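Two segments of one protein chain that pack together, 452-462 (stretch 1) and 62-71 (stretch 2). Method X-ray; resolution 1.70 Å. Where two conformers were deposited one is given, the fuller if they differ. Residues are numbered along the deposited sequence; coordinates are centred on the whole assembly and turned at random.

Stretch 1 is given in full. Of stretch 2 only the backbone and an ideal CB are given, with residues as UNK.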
# COMPACT_ATOMS: atom_id res chain seq x y z
N ARG A 452 15.98 -9.46 -4.28
CA ARG A 452 15.50 -8.31 -3.51
C ARG A 452 14.52 -7.44 -4.28
O ARG A 452 13.82 -6.62 -3.67
CB ARG A 452 16.70 -7.47 -3.05
CG ARG A 452 17.70 -8.35 -2.24
CD ARG A 452 18.81 -7.59 -1.66
NE ARG A 452 18.41 -6.68 -0.60
CZ ARG A 452 18.51 -5.34 -0.64
NH1 ARG A 452 18.98 -4.69 -1.70
NH2 ARG A 452 18.16 -4.63 0.42
N GLY A 453 14.52 -7.59 -5.60
CA GLY A 453 13.62 -6.86 -6.47
C GLY A 453 13.99 -5.38 -6.63
O GLY A 453 15.08 -4.94 -6.23
N GLN A 454 13.05 -4.62 -7.18
CA GLN A 454 13.18 -3.17 -7.29
C GLN A 454 13.03 -2.58 -5.90
O GLN A 454 12.22 -3.03 -5.14
CB GLN A 454 12.11 -2.58 -8.24
CG GLN A 454 12.24 -1.07 -8.38
CD GLN A 454 11.70 -0.52 -9.70
OE1 GLN A 454 11.47 -1.28 -10.67
NE2 GLN A 454 11.53 0.82 -9.76
N ARG A 455 13.85 -1.60 -5.55
CA ARG A 455 13.95 -1.13 -4.18
C ARG A 455 13.27 0.25 -3.98
O ARG A 455 12.91 0.60 -2.86
CB ARG A 455 15.39 -1.12 -3.75
CG ARG A 455 16.09 -2.45 -3.90
CD ARG A 455 15.41 -3.64 -3.16
NE ARG A 455 15.39 -3.43 -1.70
CZ ARG A 455 14.83 -4.26 -0.81
NH1 ARG A 455 14.19 -5.35 -1.19
NH2 ARG A 455 14.91 -4.00 0.50
N ARG A 456 13.10 0.99 -5.07
CA ARG A 456 12.49 2.32 -5.08
C ARG A 456 12.17 2.77 -6.51
O ARG A 456 12.69 2.21 -7.48
CB ARG A 456 13.42 3.37 -4.46
CG ARG A 456 14.65 3.72 -5.26
CD ARG A 456 15.59 4.63 -4.53
NE ARG A 456 15.18 6.03 -4.68
CZ ARG A 456 15.54 6.80 -5.70
NH1 ARG A 456 16.28 6.32 -6.71
NH2 ARG A 456 15.12 8.06 -5.75
N LEU A 457 11.33 3.79 -6.63
CA LEU A 457 11.20 4.53 -7.88
C LEU A 457 12.25 5.66 -7.87
O LEU A 457 12.70 6.08 -6.82
CB LEU A 457 9.78 5.10 -8.02
CG LEU A 457 8.74 4.14 -8.62
CD1 LEU A 457 8.70 2.79 -7.93
CD2 LEU A 457 7.36 4.83 -8.59
N ARG A 458 12.60 6.14 -9.06
CA ARG A 458 13.59 7.17 -9.23
C ARG A 458 12.93 8.55 -9.24
O ARG A 458 11.71 8.66 -9.43
CB ARG A 458 14.36 6.96 -10.54
CG ARG A 458 15.26 5.73 -10.52
CD ARG A 458 15.98 5.51 -11.86
NE ARG A 458 15.00 5.06 -12.87
CZ ARG A 458 14.45 5.83 -13.81
NH1 ARG A 458 14.78 7.11 -13.92
NH2 ARG A 458 13.54 5.32 -14.63
N PHE A 459 13.77 9.57 -9.05
CA PHE A 459 13.38 10.97 -9.19
C PHE A 459 12.93 11.20 -10.66
O PHE A 459 13.37 10.50 -11.59
CB PHE A 459 14.56 11.88 -8.80
CG PHE A 459 15.05 11.70 -7.36
CD1 PHE A 459 14.16 11.50 -6.34
CD2 PHE A 459 16.39 11.82 -7.08
CE1 PHE A 459 14.60 11.41 -5.01
CE2 PHE A 459 16.85 11.75 -5.78
CZ PHE A 459 15.98 11.54 -4.75
N THR A 460 12.05 12.17 -10.87
CA THR A 460 11.43 12.35 -12.17
C THR A 460 12.20 13.24 -13.14
O THR A 460 12.99 14.12 -12.73
CB THR A 460 10.05 12.99 -12.03
OG1 THR A 460 10.22 14.33 -11.55
CG2 THR A 460 9.14 12.14 -11.07
N ARG A 461 11.95 13.04 -14.43
CA ARG A 461 12.58 13.86 -15.45
C ARG A 461 12.18 15.30 -15.26
O ARG A 461 13.02 16.20 -15.46
CB ARG A 461 12.28 13.39 -16.90
CG ARG A 461 12.94 14.37 -17.95
CD ARG A 461 13.03 13.87 -19.41
NE ARG A 461 14.04 12.82 -19.49
CZ ARG A 461 15.17 12.85 -20.19
NH1 ARG A 461 15.52 13.89 -20.98
NH2 ARG A 461 15.96 11.79 -20.10
N SER A 462 10.92 15.56 -14.89
CA SER A 462 10.47 16.97 -14.76
C SER A 462 11.25 17.69 -13.65
O SER A 462 11.51 18.90 -13.73
CB SER A 462 8.94 17.05 -14.57
OG SER A 462 8.59 16.65 -13.25
N UNK A 62 9.74 -2.81 -18.58
CA UNK A 62 8.53 -2.38 -17.85
C UNK A 62 8.73 -2.63 -16.38
O UNK A 62 9.72 -3.28 -15.98
CB UNK A 62 7.28 -3.11 -18.35
N UNK A 63 7.84 -2.09 -15.55
CA UNK A 63 7.99 -2.22 -14.10
C UNK A 63 8.18 -3.67 -13.66
O UNK A 63 8.93 -3.94 -12.73
CB UNK A 63 6.77 -1.63 -13.40
N UNK A 64 7.47 -4.59 -14.29
CA UNK A 64 7.42 -5.98 -13.76
C UNK A 64 8.78 -6.62 -13.73
O UNK A 64 9.01 -7.52 -12.92
CB UNK A 64 6.48 -6.85 -14.60
N UNK A 65 9.68 -6.17 -14.62
CA UNK A 65 11.06 -6.68 -14.65
C UNK A 65 12.07 -5.61 -14.16
O UNK A 65 13.29 -5.67 -14.44
CB UNK A 65 11.42 -7.13 -16.07
N UNK A 66 11.54 -4.61 -13.46
CA UNK A 66 12.31 -3.62 -12.74
C UNK A 66 12.99 -2.64 -13.65
O UNK A 66 13.98 -2.10 -13.28
CB UNK A 66 13.35 -4.31 -11.85
N UNK A 67 12.45 -2.40 -14.85
CA UNK A 67 13.10 -1.48 -15.77
C UNK A 67 12.09 -0.63 -16.56
O UNK A 67 12.10 -0.58 -17.80
CB UNK A 67 13.99 -2.26 -16.74
N UNK A 68 11.22 0.04 -15.81
CA UNK A 68 10.23 0.95 -16.41
C UNK A 68 10.84 2.11 -17.16
O UNK A 68 11.92 2.63 -16.80
CB UNK A 68 9.30 1.50 -15.32
N UNK A 69 10.10 2.56 -18.16
CA UNK A 69 10.33 3.81 -18.85
C UNK A 69 10.29 5.00 -17.91
O UNK A 69 9.75 4.92 -16.83
CB UNK A 69 9.30 3.99 -19.96
N UNK A 70 10.88 6.11 -18.32
CA UNK A 70 10.81 7.33 -17.52
C UNK A 70 9.37 7.73 -17.28
O UNK A 70 9.03 8.09 -16.17
CB UNK A 70 11.57 8.47 -18.20
N UNK A 71 8.54 7.70 -18.34
CA UNK A 71 7.12 8.05 -18.22
C UNK A 71 6.36 7.22 -17.20
O UNK A 71 5.57 7.76 -16.40
CB UNK A 71 6.44 7.90 -19.58

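Position 62 lies out of reach of stretch 1, with nothing of that stretch within 5.5 Å of its ideal CB, so stretch 1 sets no preference; the residue is I62, whose backbone O accepts hydrogen bonds from the N atoms of positions 65 and 67.

At position 63 CA-to-CB runs sideways, and the ideal CB is 5.4 Å from Q454 OE1. A small side chain would stop short, whereas a long apolar or aromatic one could reach the methyl groups of L457. The residue is F63. Its CE1 lies 4.0 Å from L457 CD1, an apolar contact, while Q454 NE2 sits at the ring edge, 4.1 Å from F63 CE1.

Positions 64 and 65 point away from stretch 1, which therefore says little about either; they are A64 and Y65.

Position 66 has phi/psi of 73/27, a left-handed conformation in which glycine, asparagine or aspartate would be unsurprising. Its CB nevertheless points toward stretch 1, 3.8 Å from Q454 OE1, and beyond it the backbone of G453 and Q454 offers a flat surface that a broad side chain could cover. The residue is Y66. One face of its ring receives Q454 N and G453 CA, the latter in a CH-pi contact 4.1 Å from the ring centroid of Y66. G453 CA approaches Y66 CZ to 3.7 Å.

Position 67 points away, so many side chains would do; it is N67, whose OD1 bonds elsewhere in the structure.

At position 68 CB runs sideways and meets nothing, and the backbone does the work, so a small residue suffices. It is A68. Water 1 accepts from A68 N (2.8 Å) and donates to Q454 OE1 (2.7 Å); water 2 donates to A68 O (2.6 Å) and accepts from R458 NH2 (3.0 Å), bridging the stretches twice.

Position 69 points away and immediately precedes a helix, which favours serine, threonine, aspartate or asparagine as N-cap. It is S69, whose side chain caps a backbone N just past the stretch.

Position 70 points toward stretch 1, its CB 5.1 Å from R461 CB and 5.2 Å from R458 NH2. Two nearby guanidinium groups call for an acid, glutamate or perhaps aspartate. The residue is E70, in a two-pronged salt bridge: R461 NE donates to E70 OE1 (2.6 Å) and R461 NH2 to E70 OE2 (2.8 Å).

Position 71, helical and out of reach, has room for a CB; it is G71.

Stretch 2 62-71: IFAYYNASEG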
# COMPACT_ATOMS: atom_id res chain seq x y z
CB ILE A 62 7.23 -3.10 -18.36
CG1 ILE A 62 7.34 -4.62 -18.23
CG2 ILE A 62 6.87 -2.68 -19.84
CD1 ILE A 62 6.12 -5.40 -18.73
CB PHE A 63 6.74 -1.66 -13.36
CG PHE A 63 6.87 -0.22 -12.92
CD1 PHE A 63 7.88 0.17 -12.06
CD2 PHE A 63 5.96 0.73 -13.36
CE1 PHE A 63 7.98 1.50 -11.64
CE2 PHE A 63 6.06 2.03 -12.91
CZ PHE A 63 7.08 2.41 -12.07
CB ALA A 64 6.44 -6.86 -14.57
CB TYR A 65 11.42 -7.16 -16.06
CG TYR A 65 10.42 -8.09 -16.73
CD1 TYR A 65 9.33 -7.59 -17.41
CD2 TYR A 65 10.60 -9.48 -16.73
CE1 TYR A 65 8.46 -8.42 -18.09
CE2 TYR A 65 9.75 -10.31 -17.36
CZ TYR A 65 8.66 -9.79 -18.07
OH TYR A 65 7.78 -10.60 -18.76
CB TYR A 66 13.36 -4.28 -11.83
CG TYR A 66 12.87 -5.49 -11.06
CD1 TYR A 66 11.61 -5.54 -10.46
CD2 TYR A 66 13.67 -6.62 -10.95
CE1 TYR A 66 11.19 -6.69 -9.78
CE2 TYR A 66 13.25 -7.75 -10.27
CZ TYR A 66 12.03 -7.78 -9.67
OH TYR A 66 11.63 -8.95 -9.03
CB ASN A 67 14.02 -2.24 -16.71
CG ASN A 67 15.10 -1.37 -17.28
OD1 ASN A 67 15.78 -0.67 -16.55
ND2 ASN A 67 15.27 -1.40 -18.62
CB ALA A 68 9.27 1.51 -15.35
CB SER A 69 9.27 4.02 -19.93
OG SER A 69 7.99 4.24 -19.35
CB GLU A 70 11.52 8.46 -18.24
CG GLU A 70 13.04 8.25 -18.34
CD GLU A 70 13.80 9.42 -18.99
OE1 GLU A 70 13.17 10.42 -19.38
OE2 GLU A 70 15.05 9.32 -19.16
O HOH W 1 11.06 0.07 -12.97
O HOH W 2 13.53 2.31 -14.83
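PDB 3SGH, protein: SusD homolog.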